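Local coordinates for mandelate racemase/muconate lactonizing enzyme family protein (Azoarcus sp., PDB 2QDE), which is of unknown function but belongs to the mandelate racemase/muconate lactonizing enzyme family, combining an enolase-type N-terminal domain with a TIM-type barrel that holds a barium ion, at residues E60-I65 with P380-R385; P75-G80 with E87-R92; K130-I135 with W318-P323; W200-A205 with M232-G237; H331-D334 with D340-N343. All blocks are in the same frame, centred on the assembly; numbering follows the deposited sequence.

Interaction 1 (E60-I65 with P380-R385)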
# COMPACT_ATOMS: atom_id res chain seq x y z
N GLU A 60 29.59 8.67 19.68
CA GLU A 60 31.04 8.68 19.49
C GLU A 60 31.75 9.43 20.62
O GLU A 60 31.19 10.33 21.24
CB GLU A 60 31.38 9.28 18.12
CG GLU A 60 30.88 8.40 16.97
CD GLU A 60 31.10 9.01 15.60
OE1 GLU A 60 32.27 9.15 15.17
OE2 GLU A 60 30.09 9.35 14.94
N THR A 61 32.99 9.03 20.89
CA THR A 61 33.77 9.64 21.95
C THR A 61 35.11 10.10 21.42
O THR A 61 35.47 9.82 20.28
CB THR A 61 34.05 8.64 23.09
OG1 THR A 61 34.82 7.55 22.58
CG2 THR A 61 32.74 8.12 23.68
N GLN A 62 35.86 10.80 22.26
CA GLN A 62 37.18 11.27 21.87
C GLN A 62 37.99 10.08 21.40
O GLN A 62 38.59 10.13 20.33
CB GLN A 62 37.90 11.92 23.04
CG GLN A 62 37.36 13.27 23.44
CD GLN A 62 38.20 13.88 24.54
OE1 GLN A 62 38.44 13.25 25.57
NE2 GLN A 62 38.65 15.12 24.33
N ASP A 63 38.00 9.02 22.19
CA ASP A 63 38.76 7.82 21.84
C ASP A 63 38.22 7.11 20.60
O ASP A 63 39.00 6.60 19.80
CB ASP A 63 38.83 6.86 23.05
CG ASP A 63 39.71 7.42 24.19
OD1 ASP A 63 40.42 8.43 23.95
OD2 ASP A 63 39.70 6.86 25.31
N SER A 64 36.89 7.10 20.42
CA SER A 64 36.28 6.49 19.23
C SER A 64 36.86 7.13 17.98
O SER A 64 37.39 6.46 17.10
CB SER A 64 34.77 6.75 19.18
OG SER A 64 34.09 6.04 20.18
N ILE A 65 36.71 8.44 17.91
CA ILE A 65 37.18 9.21 16.78
C ILE A 65 38.68 9.08 16.58
O ILE A 65 39.15 8.89 15.45
CB ILE A 65 36.79 10.69 16.97
CG1 ILE A 65 35.26 10.80 17.08
CG2 ILE A 65 37.32 11.53 15.80
CD1 ILE A 65 34.76 12.16 17.55
N PRO A 380 43.04 16.47 30.17
CA PRO A 380 43.92 15.93 31.22
C PRO A 380 44.03 14.41 31.13
O PRO A 380 43.01 13.72 30.97
CB PRO A 380 43.25 16.38 32.51
CG PRO A 380 42.62 17.69 32.12
CD PRO A 380 42.03 17.38 30.76
N GLY A 381 45.25 13.89 31.23
CA GLY A 381 45.46 12.45 31.17
C GLY A 381 45.54 11.91 29.75
O GLY A 381 45.78 10.72 29.55
N LYS A 382 45.34 12.79 28.78
CA LYS A 382 45.38 12.39 27.38
C LYS A 382 46.44 13.14 26.59
O LYS A 382 46.90 14.22 26.99
CB LYS A 382 44.01 12.59 26.73
CG LYS A 382 42.95 11.63 27.26
CD LYS A 382 41.68 11.62 26.40
CE LYS A 382 40.77 10.47 26.83
NZ LYS A 382 39.43 10.49 26.17
N ALA A 383 46.83 12.57 25.45
CA ALA A 383 47.83 13.18 24.61
C ALA A 383 47.41 13.10 23.15
O ALA A 383 46.58 12.26 22.78
CB ALA A 383 49.17 12.47 24.80
N ALA A 384 47.97 13.98 22.33
CA ALA A 384 47.66 13.99 20.91
C ALA A 384 48.25 12.73 20.31
O ALA A 384 49.26 12.21 20.80
CB ALA A 384 48.27 15.21 20.25
N ARG A 385 47.63 12.22 19.25
CA ARG A 385 48.15 11.04 18.59
C ARG A 385 48.57 11.38 17.17
O ARG A 385 47.87 12.12 16.47
CB ARG A 385 47.10 9.93 18.58
CG ARG A 385 47.64 8.67 17.98
CD ARG A 385 46.72 7.50 18.17
NE ARG A 385 47.25 6.33 17.47
CZ ARG A 385 46.60 5.19 17.35
NH1 ARG A 385 45.39 5.07 17.88
NH2 ARG A 385 47.15 4.17 16.70
O HOH W 1 36.86 8.97 24.92
O HOH W 2 39.04 7.67 27.74

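Interaction 2 (P75-G80 with E87-R92)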
# COMPACT_ATOMS: atom_id res chain seq x y z
N PRO A 75 46.02 4.96 7.97
CA PRO A 75 46.83 4.05 7.15
C PRO A 75 46.13 3.52 5.89
O PRO A 75 46.74 3.43 4.83
CB PRO A 75 47.19 2.94 8.13
CG PRO A 75 45.99 2.88 9.02
CD PRO A 75 45.68 4.34 9.26
N LYS A 76 44.85 3.20 6.02
CA LYS A 76 44.11 2.65 4.89
C LYS A 76 43.61 3.61 3.82
O LYS A 76 43.48 3.21 2.66
CB LYS A 76 42.94 1.82 5.41
CG LYS A 76 43.34 0.61 6.24
CD LYS A 76 44.18 -0.36 5.42
CE LYS A 76 44.55 -1.59 6.23
NZ LYS A 76 43.32 -2.30 6.69
N VAL A 77 43.34 4.86 4.17
CA VAL A 77 42.80 5.78 3.18
C VAL A 77 43.46 7.13 2.99
O VAL A 77 43.58 7.60 1.87
CB VAL A 77 41.29 6.05 3.46
CG1 VAL A 77 40.69 6.89 2.35
CG2 VAL A 77 40.54 4.74 3.60
N LEU A 78 43.88 7.74 4.09
CA LEU A 78 44.47 9.08 4.06
C LEU A 78 45.96 9.25 3.72
O LEU A 78 46.31 10.03 2.84
CB LEU A 78 44.17 9.79 5.38
CG LEU A 78 42.69 9.93 5.78
CD1 LEU A 78 42.58 10.57 7.15
CD2 LEU A 78 41.95 10.76 4.73
N LEU A 79 46.82 8.53 4.43
CA LEU A 79 48.26 8.64 4.20
C LEU A 79 48.68 8.29 2.77
O LEU A 79 48.31 7.24 2.24
CB LEU A 79 49.01 7.77 5.21
CG LEU A 79 48.94 8.33 6.63
CD1 LEU A 79 49.40 7.30 7.65
CD2 LEU A 79 49.77 9.60 6.71
N GLY A 80 49.43 9.20 2.16
CA GLY A 80 49.89 8.99 0.80
C GLY A 80 48.85 9.36 -0.26
O GLY A 80 49.13 9.26 -1.46
N GLU A 87 35.60 12.90 -3.05
CA GLU A 87 34.58 11.89 -3.37
C GLU A 87 35.18 10.50 -3.10
O GLU A 87 34.55 9.66 -2.46
CB GLU A 87 34.17 11.96 -4.85
CG GLU A 87 33.19 13.08 -5.24
CD GLU A 87 31.72 12.68 -5.13
OE1 GLU A 87 31.40 11.46 -5.20
OE2 GLU A 87 30.87 13.58 -4.99
N LYS A 88 36.38 10.28 -3.61
CA LYS A 88 37.06 8.99 -3.45
C LYS A 88 37.26 8.62 -1.98
O LYS A 88 36.88 7.52 -1.56
CB LYS A 88 38.41 9.02 -4.17
CG LYS A 88 39.13 7.68 -4.20
CD LYS A 88 40.57 7.83 -4.67
CE LYS A 88 41.33 6.52 -4.56
NZ LYS A 88 42.80 6.71 -4.77
N ILE A 89 37.85 9.52 -1.21
CA ILE A 89 38.11 9.27 0.21
C ILE A 89 36.84 9.06 1.04
O ILE A 89 36.78 8.15 1.87
CB ILE A 89 38.94 10.43 0.82
CG1 ILE A 89 40.31 10.48 0.14
CG2 ILE A 89 39.10 10.22 2.33
CD1 ILE A 89 41.11 11.72 0.46
N VAL A 90 35.83 9.89 0.82
CA VAL A 90 34.57 9.76 1.55
C VAL A 90 33.98 8.39 1.24
O VAL A 90 33.41 7.73 2.12
CB VAL A 90 33.56 10.86 1.14
CG1 VAL A 90 32.19 10.60 1.77
CG2 VAL A 90 34.09 12.22 1.57
N GLY A 91 34.11 7.95 -0.01
CA GLY A 91 33.60 6.65 -0.40
C GLY A 91 34.35 5.52 0.27
O GLY A 91 33.75 4.58 0.80
N ARG A 92 35.68 5.59 0.26
CA ARG A 92 36.46 4.54 0.89
C ARG A 92 36.20 4.48 2.40
O ARG A 92 36.14 3.39 2.97
CB ARG A 92 37.96 4.75 0.61
CG ARG A 92 38.33 4.60 -0.86
CD ARG A 92 39.84 4.58 -1.04
NE ARG A 92 40.43 3.34 -0.53
CZ ARG A 92 41.73 3.17 -0.30
NH1 ARG A 92 42.58 4.16 -0.53
NH2 ARG A 92 42.19 2.01 0.14
O HOH W 3 42.29 6.90 -0.58

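Interaction 3 (K130-I135 with W318-P323)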
# COMPACT_ATOMS: atom_id res chain seq x y z
N LYS A 130 29.18 31.36 -2.84
CA LYS A 130 28.45 32.05 -1.78
C LYS A 130 27.05 32.46 -2.26
O LYS A 130 26.87 33.51 -2.87
CB LYS A 130 29.21 33.28 -1.31
CG LYS A 130 28.62 33.91 -0.05
CD LYS A 130 29.24 35.26 0.30
CE LYS A 130 30.70 35.14 0.70
NZ LYS A 130 31.24 36.45 1.17
N THR A 131 26.06 31.62 -1.97
CA THR A 131 24.68 31.87 -2.37
C THR A 131 24.04 33.03 -1.61
O THR A 131 23.30 33.82 -2.18
CB THR A 131 23.83 30.60 -2.23
OG1 THR A 131 24.28 29.64 -3.20
CG2 THR A 131 22.35 30.89 -2.45
N ILE A 132 24.32 33.12 -0.31
CA ILE A 132 23.82 34.22 0.50
C ILE A 132 25.03 34.76 1.27
O ILE A 132 25.94 34.01 1.60
CB ILE A 132 22.70 33.79 1.48
CG1 ILE A 132 23.17 32.65 2.38
CG2 ILE A 132 21.46 33.39 0.69
CD1 ILE A 132 22.17 32.27 3.44
N GLU A 133 25.05 36.06 1.55
CA GLU A 133 26.19 36.66 2.23
C GLU A 133 26.20 36.47 3.74
O GLU A 133 27.27 36.44 4.36
CB GLU A 133 26.27 38.14 1.88
CG GLU A 133 26.44 38.35 0.38
CD GLU A 133 26.27 39.79 -0.04
OE1 GLU A 133 25.37 40.48 0.51
OE2 GLU A 133 27.03 40.23 -0.93
N ARG A 134 25.03 36.34 4.34
CA ARG A 134 24.93 36.14 5.77
C ARG A 134 23.80 35.17 6.06
O ARG A 134 22.85 35.05 5.29
CB ARG A 134 24.72 37.46 6.50
CG ARG A 134 23.44 38.18 6.16
CD ARG A 134 23.39 39.49 6.91
NE ARG A 134 22.12 40.18 6.74
CZ ARG A 134 21.80 41.32 7.35
NH1 ARG A 134 22.67 41.90 8.17
NH2 ARG A 134 20.62 41.87 7.15
N ILE A 135 23.91 34.48 7.20
CA ILE A 135 22.95 33.47 7.59
C ILE A 135 22.13 33.85 8.81
O ILE A 135 22.68 34.03 9.90
CB ILE A 135 23.71 32.16 7.91
CG1 ILE A 135 24.68 31.83 6.77
CG2 ILE A 135 22.73 31.02 8.17
CD1 ILE A 135 25.76 30.84 7.16
N TRP A 318 19.58 25.05 -1.30
CA TRP A 318 18.41 24.60 -0.57
C TRP A 318 18.36 25.09 0.86
O TRP A 318 17.35 25.62 1.30
CB TRP A 318 18.31 23.08 -0.58
CG TRP A 318 17.02 22.64 0.05
CD1 TRP A 318 16.84 22.15 1.31
CD2 TRP A 318 15.73 22.77 -0.53
NE1 TRP A 318 15.50 21.97 1.55
CE2 TRP A 318 14.79 22.34 0.44
CE3 TRP A 318 15.26 23.20 -1.78
CZ2 TRP A 318 13.41 22.33 0.19
CZ3 TRP A 318 13.88 23.20 -2.03
CH2 TRP A 318 12.98 22.77 -1.04
N ILE A 319 19.44 24.91 1.60
CA ILE A 319 19.43 25.31 2.99
C ILE A 319 19.53 26.82 3.20
O ILE A 319 19.18 27.33 4.26
CB ILE A 319 20.55 24.58 3.79
CG1 ILE A 319 20.19 24.56 5.27
CG2 ILE A 319 21.89 25.27 3.56
CD1 ILE A 319 21.00 23.57 6.09
N ALA A 320 19.97 27.54 2.16
CA ALA A 320 20.09 29.00 2.24
C ALA A 320 18.72 29.68 2.34
O ALA A 320 18.63 30.90 2.44
CB ALA A 320 20.84 29.53 1.01
N GLN A 321 17.65 28.88 2.33
CA GLN A 321 16.28 29.41 2.41
C GLN A 321 15.73 29.53 3.83
O GLN A 321 14.73 30.21 4.05
CB GLN A 321 15.32 28.51 1.65
CG GLN A 321 15.57 28.34 0.17
CD GLN A 321 14.66 27.28 -0.42
OE1 GLN A 321 14.79 26.09 -0.14
NE2 GLN A 321 13.70 27.72 -1.23
N PHE A 322 16.36 28.86 4.78
CA PHE A 322 15.84 28.83 6.15
C PHE A 322 16.77 29.35 7.24
O PHE A 322 17.98 29.32 7.10
CB PHE A 322 15.46 27.39 6.47
CG PHE A 322 14.85 26.66 5.31
CD1 PHE A 322 13.55 26.94 4.91
CD2 PHE A 322 15.60 25.72 4.60
CE1 PHE A 322 12.99 26.29 3.80
CE2 PHE A 322 15.05 25.06 3.49
CZ PHE A 322 13.74 25.35 3.09
N PRO A 323 16.19 29.83 8.36
CA PRO A 323 17.02 30.34 9.46
C PRO A 323 17.76 29.14 10.04
O PRO A 323 17.24 28.02 10.05
CB PRO A 323 16.00 30.95 10.42
CG PRO A 323 14.73 30.16 10.14
CD PRO A 323 14.75 30.05 8.63

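Interaction 4 (W200-A205 with M232-G237)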
# COMPACT_ATOMS: atom_id res chain seq x y z
N TRP A 200 10.36 10.66 24.29
CA TRP A 200 9.00 10.22 24.58
C TRP A 200 8.49 8.90 24.02
O TRP A 200 8.87 8.48 22.93
CB TRP A 200 8.00 11.30 24.17
CG TRP A 200 8.06 12.55 24.99
CD1 TRP A 200 8.60 12.69 26.24
CD2 TRP A 200 7.56 13.84 24.63
NE1 TRP A 200 8.46 13.99 26.67
CE2 TRP A 200 7.83 14.72 25.70
CE3 TRP A 200 6.90 14.34 23.49
CZ2 TRP A 200 7.46 16.07 25.67
CZ3 TRP A 200 6.54 15.69 23.46
CH2 TRP A 200 6.82 16.54 24.55
N THR A 201 7.62 8.24 24.79
CA THR A 201 6.98 7.02 24.33
C THR A 201 5.79 7.63 23.58
O THR A 201 5.48 8.81 23.78
CB THR A 201 6.46 6.12 25.50
OG1 THR A 201 5.49 6.85 26.27
CG2 THR A 201 7.61 5.72 26.42
N TYR A 202 5.12 6.87 22.73
CA TYR A 202 4.01 7.44 21.97
C TYR A 202 2.94 8.18 22.77
O TYR A 202 2.57 9.30 22.43
CB TYR A 202 3.36 6.36 21.12
CG TYR A 202 2.23 6.89 20.29
CD1 TYR A 202 2.47 7.63 19.13
CD2 TYR A 202 0.91 6.70 20.69
CE1 TYR A 202 1.41 8.17 18.39
CE2 TYR A 202 -0.15 7.24 19.97
CZ TYR A 202 0.10 7.97 18.82
OH TYR A 202 -0.96 8.49 18.13
N ASP A 203 2.43 7.55 23.83
CA ASP A 203 1.40 8.15 24.68
C ASP A 203 1.84 9.47 25.30
O ASP A 203 1.07 10.43 25.35
CB ASP A 203 0.96 7.17 25.77
CG ASP A 203 2.12 6.72 26.64
OD1 ASP A 203 3.15 6.31 26.07
OD2 ASP A 203 1.98 6.75 27.89
N GLN A 204 3.08 9.51 25.78
CA GLN A 204 3.63 10.73 26.36
C GLN A 204 3.56 11.86 25.34
O GLN A 204 3.13 12.97 25.65
CB GLN A 204 5.10 10.55 26.76
CG GLN A 204 5.37 9.97 28.14
CD GLN A 204 6.86 9.94 28.44
OE1 GLN A 204 7.65 9.38 27.67
NE2 GLN A 204 7.26 10.54 29.56
N ALA A 205 4.00 11.57 24.12
CA ALA A 205 4.01 12.57 23.05
C ALA A 205 2.62 13.13 22.78
O ALA A 205 2.43 14.34 22.74
CB ALA A 205 4.59 11.96 21.77
N MET A 232 6.14 8.39 14.58
CA MET A 232 6.20 9.79 14.18
C MET A 232 5.05 10.07 13.21
O MET A 232 4.37 11.08 13.32
CB MET A 232 7.54 10.10 13.52
CG MET A 232 8.73 10.15 14.49
SD MET A 232 8.86 11.69 15.43
CE MET A 232 9.63 12.76 14.17
N ALA A 233 4.84 9.14 12.28
CA ALA A 233 3.76 9.30 11.31
C ALA A 233 2.43 9.23 12.07
O ALA A 233 1.57 10.09 11.90
CB ALA A 233 3.82 8.19 10.25
N ARG A 234 2.28 8.22 12.93
CA ARG A 234 1.05 8.06 13.70
C ARG A 234 0.75 9.28 14.57
O ARG A 234 -0.42 9.61 14.82
CB ARG A 234 1.14 6.81 14.58
CG ARG A 234 -0.20 6.40 15.18
CD ARG A 234 -0.03 5.41 16.33
NE ARG A 234 0.82 4.28 15.96
CZ ARG A 234 1.99 4.02 16.52
NH1 ARG A 234 2.46 4.81 17.48
NH2 ARG A 234 2.70 2.97 16.13
N LEU A 235 1.80 9.96 15.04
CA LEU A 235 1.64 11.14 15.87
C LEU A 235 1.12 12.29 15.02
O LEU A 235 0.22 13.02 15.44
CB LEU A 235 2.99 11.54 16.49
CG LEU A 235 2.97 12.66 17.53
CD1 LEU A 235 2.09 12.26 18.71
CD2 LEU A 235 4.39 12.93 18.02
N ARG A 236 1.69 12.44 13.83
CA ARG A 236 1.28 13.50 12.92
C ARG A 236 -0.21 13.37 12.60
O ARG A 236 -0.85 14.34 12.20
CB ARG A 236 2.10 13.45 11.63
CG ARG A 236 3.58 13.74 11.83
CD ARG A 236 4.34 13.93 10.51
NE ARG A 236 3.75 15.00 9.71
CZ ARG A 236 2.87 14.80 8.73
NH1 ARG A 236 2.51 13.57 8.41
NH2 ARG A 236 2.34 15.84 8.11
N GLY A 237 -0.75 12.17 12.78
CA GLY A 237 -2.16 11.94 12.50
C GLY A 237 -3.07 12.24 13.68
O GLY A 237 -4.29 12.18 13.56

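Interaction 5 (H331-D334 with D340-N343)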
# COMPACT_ATOMS: atom_id res chain seq x y z
N HIS A 331 27.49 29.62 22.67
CA HIS A 331 27.15 28.82 23.85
C HIS A 331 28.40 28.62 24.71
O HIS A 331 28.35 28.74 25.94
CB HIS A 331 26.57 27.46 23.43
CG HIS A 331 25.29 27.57 22.64
ND1 HIS A 331 25.12 26.95 21.43
CD2 HIS A 331 24.14 28.24 22.90
CE1 HIS A 331 23.91 27.22 20.96
NE2 HIS A 331 23.29 28.00 21.84
N ILE A 332 29.52 28.34 24.07
CA ILE A 332 30.77 28.13 24.81
C ILE A 332 31.20 29.40 25.55
O ILE A 332 31.63 29.33 26.71
CB ILE A 332 31.92 27.69 23.86
CG1 ILE A 332 31.68 26.26 23.39
CG2 ILE A 332 33.27 27.79 24.58
CD1 ILE A 332 32.74 25.76 22.42
N HIS A 333 31.08 30.54 24.89
CA HIS A 333 31.50 31.81 25.49
C HIS A 333 30.38 32.62 26.14
O HIS A 333 30.56 33.79 26.44
CB HIS A 333 32.23 32.64 24.43
CG HIS A 333 33.43 31.96 23.86
ND1 HIS A 333 34.62 31.84 24.56
CD2 HIS A 333 33.62 31.30 22.69
CE1 HIS A 333 35.48 31.14 23.85
NE2 HIS A 333 34.90 30.80 22.71
N ASP A 334 29.24 31.97 26.35
CA ASP A 334 28.09 32.61 26.98
C ASP A 334 27.87 34.07 26.58
O ASP A 334 27.95 34.97 27.41
CB ASP A 334 28.21 32.47 28.51
CG ASP A 334 26.94 32.85 29.24
OD1 ASP A 334 25.84 32.61 28.70
OD2 ASP A 334 27.02 33.37 30.36
N ASP A 340 32.19 39.73 21.52
CA ASP A 340 32.43 39.47 22.94
C ASP A 340 33.24 38.19 23.18
O ASP A 340 33.23 37.65 24.29
CB ASP A 340 31.11 39.39 23.70
CG ASP A 340 30.41 40.74 23.79
OD1 ASP A 340 31.12 41.78 23.79
OD2 ASP A 340 29.16 40.76 23.88
N ILE A 341 33.94 37.72 22.15
CA ILE A 341 34.74 36.50 22.28
C ILE A 341 36.21 36.82 22.05
O ILE A 341 36.57 37.40 21.02
CB ILE A 341 34.30 35.43 21.27
CG1 ILE A 341 32.82 35.10 21.48
CG2 ILE A 341 35.16 34.18 21.43
CD1 ILE A 341 32.25 34.13 20.46
N ASP A 342 37.07 36.43 22.99
CA ASP A 342 38.49 36.72 22.86
C ASP A 342 39.43 35.59 23.25
O ASP A 342 40.65 35.76 23.19
CB ASP A 342 38.84 37.97 23.68
CG ASP A 342 38.63 37.75 25.18
OD1 ASP A 342 37.72 36.98 25.56
OD2 ASP A 342 39.35 38.38 25.97
N ASN A 343 38.88 34.45 23.64
CA ASN A 343 39.73 33.33 24.05
C ASN A 343 39.26 32.00 23.47
O ASN A 343 39.10 31.03 24.20
CB ASN A 343 39.77 33.27 25.58
CG ASN A 343 40.81 32.28 26.10
OD1 ASN A 343 40.49 31.12 26.42
ND2 ASN A 343 42.06 32.72 26.19

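Interaction 1 (E60-I65 with P380-R385)
The ammonium nitrogen of Lys382 shows how one charged atom can tie a loop to the start of a helix. Lys382 NZ donates a hydrogen bond to Gln62 OE1 over 3.0 Å. A second, from Lys382 NZ to Asp63 OD1, is 3.2 Å long and is also a salt bridge. Neither acceptor is met in its plane. At the glutamine the donor is tilted 32° from the carbonyl plane, while OD1 is reached from above the carboxylate, 55° out of its plane, so attraction of charge probably counts for more there than direction.

Two waters fill in the rest of the grip. One takes a hydrogen bond from the backbone N of Asp63 at 3.0 Å and a weak one from Lys382 NZ; the other gives a short 2.6 Å bond to Asp63 OD2 and likewise accepts weakly from the ammonium. The carboxylate is thus linked to the lysine directly through one oxygen and by way of water through the other. Beyond CG the lysine chain is fully extended, which lets a loop residue reach the first turn of helix 62-78, just past the N-cap Thr61. Gln62 is held from its far side: NE2 bonds to Gly33 O and Thr379 OG1, which fixes the amide and leaves OE1 turned to the lysine.

Pro12 of strand 5-15 packs against both Gln62 and Lys382, and Ser67 of a neighbouring subunit lies on Asp63. The contact therefore ties the beginning of helix 62-78 to the loop running from helix 371-377 into strand 385-387, an outermost strand, within this chain, of the antiparallel sheet.

Interaction 2 (P75-G80 with E87-R92)
Val77 and Ile89 meet methyl to methyl, CG1 to CG2, at 3.7 Å, the innermost layer of a contact between two helices joined by a short loop. The same Ile89 CG2 is touched by Leu78 CD2 at 3.8 Å, the leucine crossing the isoleucine at about a right angle, so that a single methyl group serves two partners. Val77 also takes hold of the base of Arg92: its CG1 and CG2 each lie 3.9 Å from Arg92 CB, and the two side chains run past one another in opposite directions.

A polar layer lies outside this apolar one. The arginine chain bends at chi3 (71°), which carries its guanidinium back over the end of helix 62-78. Lys76 O then sits over one face of that group, 3.1 Å from Arg92 NH2, but the angle is too poor for a hydrogen bond. A water supplies the sounder link, giving a hydrogen bond to Val77 O at 2.9 Å and accepting one from Arg92 NH1 at 2.8 Å. Residues 75-78 form a wider, pi-type turn, and Leu79 is the first residue to leave the helical path.

Helix 101-119 packs against the pair, Val107 on Leu78 and Leu111 on Ile89. Val90 reaches helix 277-290 at Leu278. Glu87 OE1 is salt-bridged to Arg282 of that helix and also accepts a hydrogen bond from Asp317 N of a neighbouring subunit, so helix 86-96 lies between its own N-terminal domain, the barrel and the next chain.

Interaction 3 (K130-I135 with W318-P323)
Ala320 CB points into the fork of Ile132 and illustrates how the smallest side chain can fill a notch between larger ones. The two ends of the isoleucine come to it together: CD1 and CG2 each stand 3.9 Å from Ala320 CB, with CG1 between them at 4.1 Å. The first torsion contributes to this straddling, placing Ile132 CG1 between the backbone N and the carbonyl carbon (chi1 56°), the crowded position for a branched residue. Ile132 CD1 also comes within 3.9 Å of Ala320 O.

Thr131 closes the notch from a second direction, its CG2 touching Ala320 CB at 4.0 Å. The threonine is turned with its methyl anti to the backbone N, and its hydroxyl finds a partner elsewhere, in Ala315 O at the end of helix 303-315. The alanine in turn is offered by a short 3-10 segment, residues 319-321, closed by a backbone bond from Phe322 N to Ile319 O. Ile132 is anchored as well, through a backbone hydrogen bond with Ala314.

The contact joins the loop leading into strand 135-140 of the barrel to the loop that follows helix 303-315. Lys88 of a neighbouring subunit packs on Thr131, while Trp318 touches Thr201 of yet another subunit.

No hydrogen bond or salt bridge crosses between 130-135 and 318-323. What holds them is the fit of methyl groups at van der Waals distance, an interaction with little directional demand, whereas polar bonds that help hold the first loop, such as those to Ala314 and Ala315, are made to other parts of the chain.

Interaction 4 (W200-A205 with M232-G237)
Tyr202 stretches its ring toward Arg234 with CG anti to the backbone N (chi1 -179°), while the arginine, likewise anti at its first bond, folds at chi3 (-51°) and brings its guanidinium over that ring. Both belong to helices of the TIM-type barrel, 202-212 and 229-236, and the pair is a cation-pi contact: Arg234 CZ stands 4.6 Å from the centroid of the Tyr202 ring, over the face. The guanidinium does not lie flat. Its plane is 83° from that of the ring, and it dips an edge, so that Arg234 NH1 comes to 3.3 Å from Tyr202 CD1. Farther along the same face Arg234 CD makes a CH-pi contact, 4.0 Å from the centroid.

At the rim of the ring, near its plane, lies the backbone N of Leu235. The hydroxyl of Tyr202 is bonded to Asp265 of a neighbouring subunit, so the aromatic group spans an interhelical and an intersubunit contact at once. Thr201, at the N-cap of helix 202-212, donates its backbone N-H to Gln204 OE1, in the amide's carbonyl plane.

Deeper between the helices, Ala205 CB nestles against both leucine methyls, 3.9 Å from Leu235 CD2 and 4.0 Å from Leu235 CD1.

Interaction 5 (H331-D334 with D340-N343)
His333 and Ile341 are joined by a CH-pi contact, a clear case of a methyl group seated on an imidazole. Ile341 CG2 lies 3.6 Å from the centroid of the His333 ring, only 13° off its normal. The ring atom nearest Ile341 CG2 is His333 CD2, at 3.5 Å. The two side chains cross at about a right angle, and Ile341 CG1 adds a touch on His333 CB at 3.9 Å. On the opposite face Ile332 CG2 sits 3.9 Å above the plane, so the imidazole is sandwiched between methyls of two isoleucines.

Polar contacts gather round the ring's edge. Near its plane the backbone O of Asn343 approaches His333 CE1 at 3.6 Å, and NE2 is hydrogen-bonded to Asp344 OD1. With both faces covered and that nitrogen tied, the rotation of the ring is well defined, although no polar bond runs directly between 331-334 and 340-343.

Backbone geometry supplies the third element. His333 is the first residue to leave helix 328-332, and Asp334 follows with a positive phi (37°). Cys335 N bonds to Leu330 O and Asp334 N, weakly, to His331 O. These two bonds make Asp334 the C-prime residue of a Schellman motif, which ends the helix and sends the chain into the loop that returns past the histidine.

Interactions 1 and 2 share helix 62-78, one near its start and the other at its end; their nearest atoms are about 8 Å apart. All the other contacts are nested in the long chain loop closed by interaction 1. Interactions 2 and 4 lie farthest apart, with centres about 41 Å from each other. In the assembly of eight chains the contacts meet across subunits: Lys88 of interaction 2 packs on Thr131 of interaction 3 in another chain, and Trp318 of interaction 3 on Thr201 of interaction 4 in a further subunit. The barium ion, bound at Asp195, Asn197, Glu221 and Asp246, is about 14 Å from the side chain of Leu235 in interaction 4.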